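Local coordinates for phosphotransferase system, mannose/fructose/N-acetylgalactosamine-specific component IIB (Thermoanaerobacter tengcongensis, PDB 3LFJ), which probably transfers phosphate from a phosphohistidine to an incoming sugar, as the IIB component of a mannose/fructose/sorbose-type phosphotransferase system, at residues A[109-114]-A[148-153]. Sequence-based numbering, arbitrary orientation.
Sequences TCKRVM and VKTLLE
Lys111 sets its CG anti to the backbone N (chi1 170°) and runs on extended as far as CE, where chi4 of -57° bends the ammonium group aside; this carries its CD and CE to the side chains of Thr150 and Glu153. Thr150 answers with its methyl: CG2 stands anti to the backbone N, with OG1 beside that N. The two side chains cross at about a right angle, Lys111 CD resting 3.9 Å from Thr150 CG2, an aliphatic van der Waals touch. One helical turn on, Glu153 is extended through CG and CD, and its OE1 comes to 3.6 Å from Lys111 CE. The charged ends stay further apart, Lys111 NZ being 4.3 Å from Glu153 OE1, too long for a salt bridge, although the opposite charges probably still attract weakly.

The two helices, 107-115 and 145-158, lie beside each other over a largely parallel, seven-stranded sheet of order 3-2-4-1-5-6-7, the alpha/beta core of a sorbose-family IIB protein. Between 109-114 and 148-153 the closest CA atoms, of Lys111 and Thr150, are 8.0 Å apart. The two segments together bury just 101 Å², and all three touching residues remain partly exposed. Buried Cys110 and Val113 instead pack on Phe104 of strand 98-104, while Leu151 and Leu152 meet Leu175 of helix 175-182.

Each polar end has its stronger partner within its own helix. Lys111 NZ forms a salt bridge with Asp115, and Glu153 OE2 with Lys157, which leaves OE1 as the carboxylate oxygen turned to the lysine chain. Thr150 OG1 is hydrogen-bonded to the carbonyl oxygen of Asp146, a bond consistent with the rotation that turns CG2 to Lys111.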
ATOM      1  N   THR A 109      -0.079  -4.598  -7.989  1.00 14.93           N
ATOM      2  CA  THR A 109      -1.146  -5.233  -7.243  1.00 13.68           C
ATOM      3  C   THR A 109      -2.163  -4.191  -6.792  1.00 13.29           C
ATOM      4  O   THR A 109      -3.364  -4.438  -6.813  1.00 14.44           O
ATOM      5  CB  THR A 109      -0.591  -6.045  -6.061  1.00 13.85           C
ATOM      6  OG1 THR A 109       0.340  -7.028  -6.557  1.00 14.13           O
ATOM      7  CG2 THR A 109      -1.712  -6.755  -5.317  1.00 14.21           C
ATOM      8  N   CYS A 110      -1.672  -3.009  -6.425  1.00 13.87           N
ATOM      9  CA  CYS A 110      -2.564  -1.915  -6.084  1.00 16.14           C
ATOM     10  C   CYS A 110      -3.433  -1.539  -7.295  1.00 15.30           C
ATOM     11  O   CYS A 110      -4.649  -1.400  -7.170  1.00 15.12           O
ATOM     12  CB  CYS A 110      -1.756  -0.722  -5.571  1.00 15.08           C
ATOM     13  SG  CYS A 110      -2.800   0.679  -5.122  1.00 17.51           S
ATOM     14  N   LYS A 111      -2.815  -1.425  -8.469  1.00 14.54           N
ATOM     15  CA  LYS A 111      -3.566  -1.122  -9.694  1.00 14.25           C
ATOM     16  C   LYS A 111      -4.647  -2.167  -9.954  1.00 15.87           C
ATOM     17  O   LYS A 111      -5.787  -1.832 -10.263  1.00 17.08           O
ATOM     18  CB  LYS A 111      -2.631  -0.995 -10.904  1.00 17.51           C
ATOM     19  CG  LYS A 111      -3.362  -0.914 -12.258  1.00 20.91           C
ATOM     20  CD  LYS A 111      -2.349  -0.899 -13.400  1.00 24.64           C
ATOM     21  CE  LYS A 111      -2.889  -0.224 -14.653  1.00 36.27           C
ATOM     22  NZ  LYS A 111      -4.143  -0.824 -15.158  1.00 35.70           N
ATOM     23  N   ARG A 112      -4.297  -3.444  -9.804  1.00 15.51           N
ATOM     24  CA  ARG A 112      -5.295  -4.486 -10.012  1.00 16.22           C
ATOM     25  C   ARG A 112      -6.511  -4.348  -9.093  1.00 16.70           C
ATOM     26  O   ARG A 112      -7.664  -4.524  -9.541  1.00 18.67           O
ATOM     27  CB  ARG A 112      -4.672  -5.877  -9.873  1.00 15.93           C
ATOM     28  CG  ARG A 112      -3.755  -6.222 -11.025  1.00 15.44           C
ATOM     29  CD  ARG A 112      -2.904  -7.436 -10.683  1.00 19.00           C
ATOM     30  NE  ARG A 112      -3.745  -8.600 -10.435  1.00 18.87           N
ATOM     31  CZ  ARG A 112      -3.360  -9.647  -9.708  1.00 17.25           C
ATOM     32  NH1 ARG A 112      -2.154  -9.638  -9.154  1.00 18.00           N
ATOM     33  NH2 ARG A 112      -4.183 -10.683  -9.535  1.00 16.27           N
ATOM     34  N   VAL A 113      -6.296  -4.042  -7.811  1.00 14.97           N
ATOM     35  CA  VAL A 113      -7.441  -3.905  -6.922  1.00 13.87           C
ATOM     36  C   VAL A 113      -8.234  -2.636  -7.192  1.00 17.98           C
ATOM     37  O   VAL A 113      -9.450  -2.644  -7.088  1.00 18.90           O
ATOM     38  CB  VAL A 113      -7.111  -4.013  -5.420  1.00 18.32           C
ATOM     39  CG1 VAL A 113      -6.578  -5.413  -5.086  1.00 19.06           C
ATOM     40  CG2 VAL A 113      -6.165  -2.945  -4.991  1.00 21.13           C
ATOM     41  N   MET A 114      -7.556  -1.552  -7.540  1.00 17.61           N
ATOM     42  CA  MET A 114      -8.301  -0.346  -7.880  1.00 17.22           C
ATOM     43  C   MET A 114      -9.079  -0.548  -9.180  1.00 19.57           C
ATOM     44  O   MET A 114     -10.228  -0.120  -9.289  1.00 19.68           O
ATOM     45  CB  MET A 114      -7.374   0.859  -7.955  1.00 16.71           C
ATOM     46  CG  MET A 114      -6.737   1.143  -6.614  1.00 16.53           C
ATOM     47  SD  MET A 114      -5.949   2.759  -6.552  1.00 24.54           S
ATOM     48  CE  MET A 114      -7.397   3.805  -6.530  1.00 35.21           C
ATOM     49  N   VAL A 148       5.858   5.506 -12.694  1.00 21.98           N
ATOM     50  CA  VAL A 148       5.333   6.840 -12.459  1.00 20.34           C
ATOM     51  C   VAL A 148       4.114   7.091 -13.350  1.00 22.09           C
ATOM     52  O   VAL A 148       3.133   7.674 -12.894  1.00 22.21           O
ATOM     53  CB  VAL A 148       6.398   7.923 -12.665  1.00 25.46           C
ATOM     54  CG1 VAL A 148       5.783   9.286 -12.451  1.00 23.70           C
ATOM     55  CG2 VAL A 148       7.553   7.702 -11.686  1.00 21.61           C
ATOM     56  N   LYS A 149       4.173   6.617 -14.597  1.00 24.10           N
ATOM     57  CA  LYS A 149       3.025   6.704 -15.504  1.00 27.20           C
ATOM     58  C   LYS A 149       1.812   5.978 -14.916  1.00 25.07           C
ATOM     59  O   LYS A 149       0.681   6.471 -14.967  1.00 25.64           O
ATOM     60  CB  LYS A 149       3.376   6.141 -16.888  1.00 26.70           C
ATOM     61  CG  LYS A 149       4.293   7.045 -17.709  1.00 34.69           C
ATOM     62  N   THR A 150       2.018   4.840 -14.307  1.00 20.59           N
ATOM     63  CA  THR A 150       0.948   4.091 -13.661  1.00 19.13           C
ATOM     64  C   THR A 150       0.378   4.859 -12.472  1.00 18.28           C
ATOM     65  O   THR A 150      -0.854   4.851 -12.255  1.00 21.32           O
ATOM     66  CB  THR A 150       1.453   2.710 -13.206  1.00 17.09           C
ATOM     67  OG1 THR A 150       1.908   1.965 -14.342  1.00 22.66           O
ATOM     68  CG2 THR A 150       0.303   1.869 -12.674  1.00 19.14           C
ATOM     69  N   LEU A 151       1.211   5.459 -11.689  1.00 19.68           N
ATOM     70  CA  LEU A 151       0.717   6.210 -10.545  1.00 20.24           C
ATOM     71  C   LEU A 151      -0.125   7.403 -11.000  1.00 21.39           C
ATOM     72  O   LEU A 151      -1.183   7.676 -10.435  1.00 20.52           O
ATOM     73  CB  LEU A 151       1.864   6.653  -9.637  1.00 20.90           C
ATOM     74  CG  LEU A 151       2.550   5.503  -8.882  1.00 20.92           C
ATOM     75  CD1 LEU A 151       3.739   6.027  -8.099  1.00 18.52           C
ATOM     76  CD2 LEU A 151       1.568   4.811  -7.959  1.00 17.38           C
ATOM     77  N   LEU A 152       0.339   8.068 -12.052  1.00 24.49           N
ATOM     78  CA  LEU A 152      -0.401   9.185 -12.635  1.00 25.37           C
ATOM     79  C   LEU A 152      -1.762   8.737 -13.149  1.00 29.29           C
ATOM     80  O   LEU A 152      -2.759   9.451 -12.998  1.00 28.05           O
ATOM     81  CB  LEU A 152       0.409   9.822 -13.758  1.00 25.22           C
ATOM     82  CG  LEU A 152       1.584  10.663 -13.253  1.00 30.55           C
ATOM     83  CD1 LEU A 152       2.475  11.124 -14.391  1.00 33.02           C
ATOM     84  CD2 LEU A 152       1.072  11.853 -12.453  1.00 29.51           C
ATOM     85  N   GLU A 153      -1.803   7.554 -13.752  1.00 28.96           N
ATOM     86  CA  GLU A 153      -3.052   7.007 -14.260  1.00 25.45           C
ATOM     87  C   GLU A 153      -4.032   6.696 -13.126  1.00 28.11           C
ATOM     88  O   GLU A 153      -5.238   6.930 -13.255  1.00 28.47           O
ATOM     89  CB  GLU A 153      -2.774   5.776 -15.126  1.00 27.83           C
ATOM     90  CG  GLU A 153      -4.002   5.048 -15.609  1.00 40.07           C
ATOM     91  CD  GLU A 153      -3.653   3.836 -16.455  1.00 52.34           C
ATOM     92  OE1 GLU A 153      -2.702   3.105 -16.097  1.00 49.68           O
ATOM     93  OE2 GLU A 153      -4.338   3.612 -17.475  1.00 59.39           O
TER